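Local coordinates for nitrite reductase (Hyphomicrobium denitrificans, PDB 2DV6), which probably catalyses the reduction of nitrite to nitric oxide with electrons from cytochrome c, using bound copper ions, at residues A[147-152]-A[333-338]. Numbering follows the deposited sequence.
Sequences RDPADL and GSLTRS
P149 and L335 meet through one apolar contact between a type I beta turn, D148 to D151, and the short helix 334-338. The turn lies in the connection from strand 125-131, at the end of one cupredoxin domain, to strand 163-178, in the next. The helix belongs to the last cupredoxin domain, just before strand 341-343. The CD2 methyl of L335 lies against the proline ring, 3.6 Å from CD and 3.8 Å from CG of P149. The two side chains lie alongside one another and run in opposing directions. With chi1 at -54°, CG of L335 is anti to the carbonyl carbon, which carries the branched end and its CD2 to the proline ring. L341 packs on both residues, and V294 of strand 290-299 touches L335. No hydrogen bond joins the two segments directly. N329 bridges them instead: its ND2 donates to R147 O, and its backbone O bonds S334 OG.

Further out, the turn is braced by its own polar groups. A150 N donates to D148 OD1 at 2.9 Å, forming an Asx turn, and D151 N bonds D148 O. The side chain of R147 extends from the backbone to the side remote from the helix, and its NH1 donates to P193 O. On the helix side, G333 holds the N-cap position. Its O accepts from R337 N and also from S338 N, both at 3.0 Å, and the second bond closes a wider pi-type turn. Within the turn segment, R147 NH2 donates a nearly straight hydrogen bond (175°) to D151 OD2 at 2.9 Å, part of a salt bridge; OD2 lies in the guanidinium plane, but the donor sits 43° out of the carboxylate plane.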
ATOM      1  N   ARG A 147     -14.355 -31.670  27.207  1.00 23.38           N
ATOM      2  CA  ARG A 147     -14.328 -32.953  27.862  1.00 23.58           C
ATOM      3  C   ARG A 147     -13.776 -32.709  29.262  1.00 24.21           C
ATOM      4  O   ARG A 147     -12.639 -32.244  29.403  1.00 23.14           O
ATOM      5  CB  ARG A 147     -13.338 -33.833  27.136  1.00 24.12           C
ATOM      6  CG  ARG A 147     -13.266 -35.252  27.633  1.00 25.89           C
ATOM      7  CD  ARG A 147     -13.866 -36.082  26.533  1.00 27.03           C
ATOM      8  NE  ARG A 147     -15.100 -36.544  26.991  1.00 26.62           N
ATOM      9  CZ  ARG A 147     -16.100 -36.957  26.233  1.00 26.42           C
ATOM     10  NH1 ARG A 147     -16.067 -36.888  24.923  1.00 23.00           N
ATOM     11  NH2 ARG A 147     -17.179 -37.398  26.855  1.00 25.98           N
ATOM     12  N   ASP A 148     -14.571 -33.057  30.285  1.00 24.96           N
ATOM     13  CA  ASP A 148     -14.127 -33.117  31.684  1.00 25.08           C
ATOM     14  C   ASP A 148     -12.957 -34.124  31.758  1.00 24.13           C
ATOM     15  O   ASP A 148     -13.048 -35.214  31.212  1.00 23.27           O
ATOM     16  CB  ASP A 148     -15.331 -33.577  32.546  1.00 27.87           C
ATOM     17  CG  ASP A 148     -15.025 -33.587  34.062  1.00 30.40           C
ATOM     18  OD1 ASP A 148     -13.884 -33.891  34.471  1.00 33.15           O
ATOM     19  OD2 ASP A 148     -15.954 -33.303  34.853  1.00 34.64           O
ATOM     20  N   PRO A 149     -11.813 -33.742  32.340  1.00 22.69           N
ATOM     21  CA  PRO A 149     -10.694 -34.685  32.336  1.00 22.07           C
ATOM     22  C   PRO A 149     -10.871 -35.929  33.249  1.00 23.53           C
ATOM     23  O   PRO A 149     -10.072 -36.881  33.151  1.00 23.02           O
ATOM     24  CB  PRO A 149      -9.518 -33.840  32.835  1.00 21.77           C
ATOM     25  CG  PRO A 149     -10.208 -32.774  33.749  1.00 22.60           C
ATOM     26  CD  PRO A 149     -11.463 -32.452  32.968  1.00 22.90           C
ATOM     27  N   ALA A 150     -11.889 -35.921  34.120  1.00 24.72           N
ATOM     28  CA  ALA A 150     -12.250 -37.112  34.931  1.00 25.79           C
ATOM     29  C   ALA A 150     -13.203 -38.040  34.195  1.00 26.33           C
ATOM     30  O   ALA A 150     -13.544 -39.085  34.710  1.00 27.64           O
ATOM     31  CB  ALA A 150     -12.858 -36.694  36.303  1.00 24.20           C
ATOM     32  N   ASP A 151     -13.630 -37.649  32.997  1.00 26.88           N
ATOM     33  CA  ASP A 151     -14.606 -38.396  32.206  1.00 27.68           C
ATOM     34  C   ASP A 151     -13.969 -39.475  31.295  1.00 27.37           C
ATOM     35  O   ASP A 151     -13.798 -39.274  30.077  1.00 27.31           O
ATOM     36  CB  ASP A 151     -15.410 -37.403  31.365  1.00 27.54           C
ATOM     37  CG  ASP A 151     -16.544 -38.056  30.574  1.00 28.33           C
ATOM     38  OD1 ASP A 151     -16.860 -39.248  30.815  1.00 29.33           O
ATOM     39  OD2 ASP A 151     -17.115 -37.352  29.707  1.00 28.95           O
ATOM     40  N   LEU A 152     -13.629 -40.608  31.902  1.00 27.13           N
ATOM     41  CA  LEU A 152     -13.109 -41.779  31.191  1.00 27.63           C
ATOM     42  C   LEU A 152     -13.518 -43.067  31.952  1.00 28.49           C
ATOM     43  O   LEU A 152     -13.677 -43.027  33.162  1.00 29.16           O
ATOM     44  CB  LEU A 152     -11.565 -41.707  31.038  1.00 26.23           C
ATOM     45  CG  LEU A 152     -10.632 -41.956  32.245  1.00 24.32           C
ATOM     46  CD1 LEU A 152      -9.206 -42.187  31.813  1.00 24.30           C
ATOM     47  CD2 LEU A 152     -10.693 -40.816  33.251  1.00 23.25           C
ATOM     48  N   GLY A 333      -9.768 -22.081  28.934  1.00 19.44           N
ATOM     49  CA  GLY A 333     -10.228 -22.214  30.326  1.00 20.56           C
ATOM     50  C   GLY A 333     -10.903 -23.544  30.644  1.00 21.74           C
ATOM     51  O   GLY A 333     -11.491 -23.731  31.733  1.00 20.64           O
ATOM     52  N   SER A 334     -10.828 -24.463  29.685  1.00 20.98           N
ATOM     53  CA  SER A 334     -11.415 -25.771  29.822  1.00 22.20           C
ATOM     54  C   SER A 334     -10.978 -26.454  31.131  1.00 22.34           C
ATOM     55  O   SER A 334     -11.829 -26.889  31.928  1.00 20.88           O
ATOM     56  CB  SER A 334     -11.048 -26.642  28.621  1.00 22.80           C
ATOM     57  OG  SER A 334     -11.534 -27.966  28.812  1.00 25.11           O
ATOM     58  N   LEU A 335      -9.660 -26.505  31.351  1.00 22.16           N
ATOM     59  CA  LEU A 335      -9.076 -27.183  32.509  1.00 21.78           C
ATOM     60  C   LEU A 335      -8.592 -26.256  33.636  1.00 22.73           C
ATOM     61  O   LEU A 335      -7.907 -26.700  34.556  1.00 21.95           O
ATOM     62  CB  LEU A 335      -7.950 -28.103  32.058  1.00 21.18           C
ATOM     63  CG  LEU A 335      -8.267 -29.142  30.984  1.00 21.17           C
ATOM     64  CD1 LEU A 335      -7.040 -30.086  30.779  1.00 19.22           C
ATOM     65  CD2 LEU A 335      -9.518 -29.955  31.322  1.00 21.34           C
ATOM     66  N   THR A 336      -8.947 -24.983  33.560  1.00 23.19           N
ATOM     67  CA  THR A 336      -8.721 -24.052  34.649  1.00 25.70           C
ATOM     68  C   THR A 336     -10.042 -23.672  35.357  1.00 26.93           C
ATOM     69  O   THR A 336     -10.179 -23.864  36.557  1.00 27.89           O
ATOM     70  CB  THR A 336      -8.010 -22.750  34.165  1.00 26.07           C
ATOM     71  OG1 THR A 336      -8.747 -22.158  33.094  1.00 27.23           O
ATOM     72  CG2 THR A 336      -6.601 -23.043  33.689  1.00 26.56           C
ATOM     73  N   ARG A 337     -10.999 -23.140  34.614  1.00 27.30           N
ATOM     74  CA  ARG A 337     -12.223 -22.630  35.202  1.00 29.11           C
ATOM     75  C   ARG A 337     -13.388 -23.624  35.023  1.00 30.14           C
ATOM     76  O   ARG A 337     -14.217 -23.780  35.924  1.00 31.47           O
ATOM     77  CB  ARG A 337     -12.567 -21.250  34.607  1.00 30.77           C
ATOM     78  CG  ARG A 337     -11.642 -20.101  35.124  1.00 33.13           C
ATOM     79  CD  ARG A 337     -11.865 -18.749  34.442  1.00 36.17           C
ATOM     80  NE  ARG A 337     -12.978 -17.852  34.877  1.00 39.61           N
ATOM     81  CZ  ARG A 337     -13.667 -17.930  36.016  1.00 41.45           C
ATOM     82  NH1 ARG A 337     -14.626 -17.051  36.271  1.00 41.86           N
ATOM     83  NH2 ARG A 337     -13.401 -18.881  36.915  1.00 43.81           N
ATOM     84  N   SER A 338     -13.449 -24.301  33.881  1.00 29.81           N
ATOM     85  CA  SER A 338     -14.594 -25.114  33.573  1.00 30.86           C
ATOM     86  C   SER A 338     -14.552 -26.392  34.377  1.00 31.48           C
ATOM     87  O   SER A 338     -15.489 -26.669  35.109  1.00 31.48           O
ATOM     88  CB  SER A 338     -14.725 -25.368  32.082  1.00 31.03           C
ATOM     89  OG  SER A 338     -14.961 -24.128  31.444  1.00 32.73           O
TER